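Local structure of FAD:protein FMN transferase (Vibrio cholerae, 6NXI) at residues Ser68-Val73 against Gly139-Lys144. The protein probably transfers the FMN part of FAD onto a threonine hydroxyl of a target flavoprotein, releasing AMP, with magnesium as cofactor. Numbering follows the deposited sequence.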
ATOM      1  N   SER A  68     -15.358 -17.536  16.622  1.00 44.02           N
ATOM      2  CA  SER A  68     -16.234 -17.267  15.452  0.60 45.21           C
ATOM      3  C   SER A  68     -17.053 -15.993  15.695  1.00 43.64           C
ATOM      4  O   SER A  68     -17.644 -15.504  14.739  1.00 45.18           O
ATOM      5  CB  SER A  68     -17.186 -18.442  15.228  0.60 48.47           C
ATOM      6  OG  SER A  68     -16.646 -19.414  14.349  0.60 50.13           O
ATOM      7  N   GLU A  69     -17.152 -15.534  16.959  1.00 44.60           N
ATOM      8  CA  GLU A  69     -18.086 -14.438  17.360  1.00 44.73           C
ATOM      9  C   GLU A  69     -17.621 -13.105  16.798  1.00 42.74           C
ATOM     10  O   GLU A  69     -16.418 -12.806  16.740  1.00 39.00           O
ATOM     11  CB  GLU A  69     -18.319 -14.335  18.872  1.00 49.03           C
ATOM     12  CG  GLU A  69     -19.031 -15.557  19.471  1.00 53.03           C
ATOM     13  CD  GLU A  69     -20.548 -15.679  19.321  1.00 56.44           C
ATOM     14  OE1 GLU A  69     -21.139 -15.021  18.448  1.00 60.15           O
ATOM     15  OE2 GLU A  69     -21.162 -16.437  20.114  1.00 63.41           O
ATOM     16  N   PRO A  70     -18.569 -12.263  16.317  1.00 41.51           N
ATOM     17  CA  PRO A  70     -18.191 -11.010  15.651  1.00 39.36           C
ATOM     18  C   PRO A  70     -17.398 -10.094  16.595  1.00 37.89           C
ATOM     19  O   PRO A  70     -17.614 -10.077  17.800  1.00 37.97           O
ATOM     20  CB  PRO A  70     -19.535 -10.410  15.207  1.00 40.17           C
ATOM     21  CG  PRO A  70     -20.450 -11.619  15.136  1.00 42.12           C
ATOM     22  CD  PRO A  70     -20.020 -12.485  16.297  1.00 42.22           C
ATOM     23  N   PHE A  71     -16.390  -9.427  16.027  1.00 33.89           N
ATOM     24  CA  PHE A  71     -15.477  -8.545  16.774  1.00 33.39           C
ATOM     25  C   PHE A  71     -15.640  -7.117  16.232  1.00 32.72           C
ATOM     26  O   PHE A  71     -15.326  -6.818  15.051  1.00 31.16           O
ATOM     27  CB  PHE A  71     -14.061  -9.101  16.611  1.00 31.50           C
ATOM     28  CG  PHE A  71     -13.009  -8.317  17.335  1.00 31.50           C
ATOM     29  CD1 PHE A  71     -12.585  -8.650  18.606  1.00 32.42           C
ATOM     30  CD2 PHE A  71     -12.417  -7.240  16.709  1.00 29.69           C
ATOM     31  CE1 PHE A  71     -11.580  -7.921  19.227  1.00 30.97           C
ATOM     32  CE2 PHE A  71     -11.462  -6.472  17.360  1.00 29.28           C
ATOM     33  CZ  PHE A  71     -11.015  -6.839  18.593  1.00 29.94           C
ATOM     34  N   ALA A  72     -16.138  -6.211  17.069  1.00 32.89           N
ATOM     35  CA  ALA A  72     -16.439  -4.840  16.632  1.00 32.18           C
ATOM     36  C   ALA A  72     -15.136  -4.071  16.408  1.00 31.33           C
ATOM     37  O   ALA A  72     -14.173  -4.234  17.176  1.00 32.04           O
ATOM     38  CB  ALA A  72     -17.328  -4.160  17.637  1.00 33.96           C
ATOM     39  N   VAL A  73     -15.126  -3.297  15.331  1.00 30.45           N
ATOM     40  CA  VAL A  73     -13.989  -2.437  14.940  1.00 29.11           C
ATOM     41  C   VAL A  73     -14.502  -1.038  14.593  1.00 29.89           C
ATOM     42  O   VAL A  73     -15.728  -0.793  14.390  1.00 29.89           O
ATOM     43  CB  VAL A  73     -13.203  -3.067  13.778  1.00 28.51           C
ATOM     44  CG1 VAL A  73     -12.576  -4.404  14.175  1.00 29.18           C
ATOM     45  CG2 VAL A  73     -14.078  -3.213  12.542  1.00 29.78           C
ATOM     46  N   GLY A 139     -21.988  -5.912   9.427  1.00 40.46           N
ATOM     47  CA  GLY A 139     -22.264  -4.568   9.949  1.00 40.75           C
ATOM     48  C   GLY A 139     -20.943  -3.915  10.256  1.00 40.17           C
ATOM     49  O   GLY A 139     -20.128  -3.828   9.316  1.00 38.50           O
ATOM     50  N   ASN A 140     -20.701  -3.597  11.529  1.00 39.58           N
ATOM     51  CA  ASN A 140     -19.466  -2.906  11.987  1.00 38.93           C
ATOM     52  C   ASN A 140     -18.535  -3.903  12.696  1.00 36.36           C
ATOM     53  O   ASN A 140     -17.833  -3.497  13.661  1.00 36.48           O
ATOM     54  CB  ASN A 140     -19.842  -1.724  12.878  1.00 43.13           C
ATOM     55  CG  ASN A 140     -20.691  -0.726  12.124  1.00 48.92           C
ATOM     56  OD1 ASN A 140     -20.592  -0.635  10.900  1.00 55.28           O
ATOM     57  ND2 ASN A 140     -21.501   0.045  12.832  1.00 51.21           N
ATOM     58  N   THR A 141     -18.547  -5.168  12.271  1.00 32.18           N
ATOM     59  CA  THR A 141     -17.736  -6.229  12.918  1.00 31.69           C
ATOM     60  C   THR A 141     -17.007  -7.035  11.850  1.00 31.34           C
ATOM     61  O   THR A 141     -17.412  -7.043  10.655  1.00 32.21           O
ATOM     62  CB  THR A 141     -18.566  -7.163  13.828  1.00 33.69           C
ATOM     63  OG1 THR A 141     -19.281  -8.029  12.955  1.00 34.07           O
ATOM     64  CG2 THR A 141     -19.508  -6.390  14.722  1.00 34.04           C
ATOM     65  N   LEU A 142     -15.947  -7.674  12.313  1.00 31.14           N
ATOM     66  CA  LEU A 142     -15.209  -8.718  11.579  1.00 32.08           C
ATOM     67  C   LEU A 142     -15.454 -10.062  12.260  1.00 32.86           C
ATOM     68  O   LEU A 142     -15.449 -10.100  13.500  1.00 33.17           O
ATOM     69  CB  LEU A 142     -13.708  -8.403  11.635  1.00 31.37           C
ATOM     70  CG  LEU A 142     -13.262  -7.019  11.184  1.00 30.65           C
ATOM     71  CD1 LEU A 142     -11.736  -6.973  11.170  1.00 30.19           C
ATOM     72  CD2 LEU A 142     -13.828  -6.672   9.821  1.00 31.97           C
ATOM     73  N   SER A 143     -15.492 -11.139  11.466  1.00 34.73           N
ATOM     74  CA  SER A 143     -15.462 -12.508  12.038  0.60 35.34           C
ATOM     75  C   SER A 143     -14.454 -13.361  11.274  1.00 34.21           C
ATOM     76  O   SER A 143     -14.172 -13.083  10.080  1.00 33.17           O
ATOM     77  CB  SER A 143     -16.830 -13.171  12.132  0.60 38.83           C
ATOM     78  OG  SER A 143     -17.664 -12.810  11.050  0.60 40.26           O
ATOM     79  N   LYS A 144     -13.898 -14.317  11.991  1.00 35.25           N
ATOM     80  CA  LYS A 144     -12.909 -15.263  11.437  1.00 35.61           C
ATOM     81  C   LYS A 144     -13.396 -16.658  11.793  1.00 37.30           C
ATOM     82  O   LYS A 144     -13.724 -16.845  12.975  1.00 39.22           O
ATOM     83  CB  LYS A 144     -11.516 -14.962  11.991  1.00 35.98           C
ATOM     84  CG  LYS A 144     -11.419 -14.852  13.507  1.00 37.77           C
ATOM     85  CD  LYS A 144     -10.188 -14.108  14.020  1.00 37.60           C
ATOM     86  CE  LYS A 144      -9.046 -15.028  14.360  1.00 37.44           C
ATOM     87  NZ  LYS A 144      -7.934 -14.276  14.976  1.00 36.26           N
TER
HETATM   88  O   HOH W   1     -14.562 -13.891  14.788  1.00 33.96           O
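Phe71 and Leu142 form a hydrogen-bonded antiparallel pair in a small three-stranded sheet of the ApbE fold. The sheet is separate from the large eight-stranded one. Strand 71-72 is an edge strand, and strand 141-144 lies between it and strand 135-138. The contact sits away from the magnesium sites, and the side chain of Leu142 is about 14 Å from the bound FAD.

Phe71 N donates to Leu142 O at 2.8 Å, and Leu142 N returns a bond to Phe71 O at 2.9 Å. Val73 N extends the ladder to Asn140 O, a longer but nearly straight bond (172° at the hydrogen). Before Phe71 the chain is no longer strand, and a water links it to strand 141-144, donating to Glu69 O and accepting from Lys144 N.

Phe71 and Leu142 project from one face of the sheet. CG1 of Val73 meets Leu142 CG at 4.0 Å, and the two side chains cross at about a right angle. Helices 58-64 and 75-90 cover this cluster through Phe62, Leu78 and Val81. Phe71 CG is anti to its backbone N (chi1 -179°), and the ring turns away from strand 141-144 to meet His65.

Ala72 and Thr141 occupy the other face. Thr141 CG2 lies 3.9 Å from Ala72 CA. Thr141 OG1 is hydrogen-bonded to Glu138 O and also touches Pro70 CB at 3.3 Å.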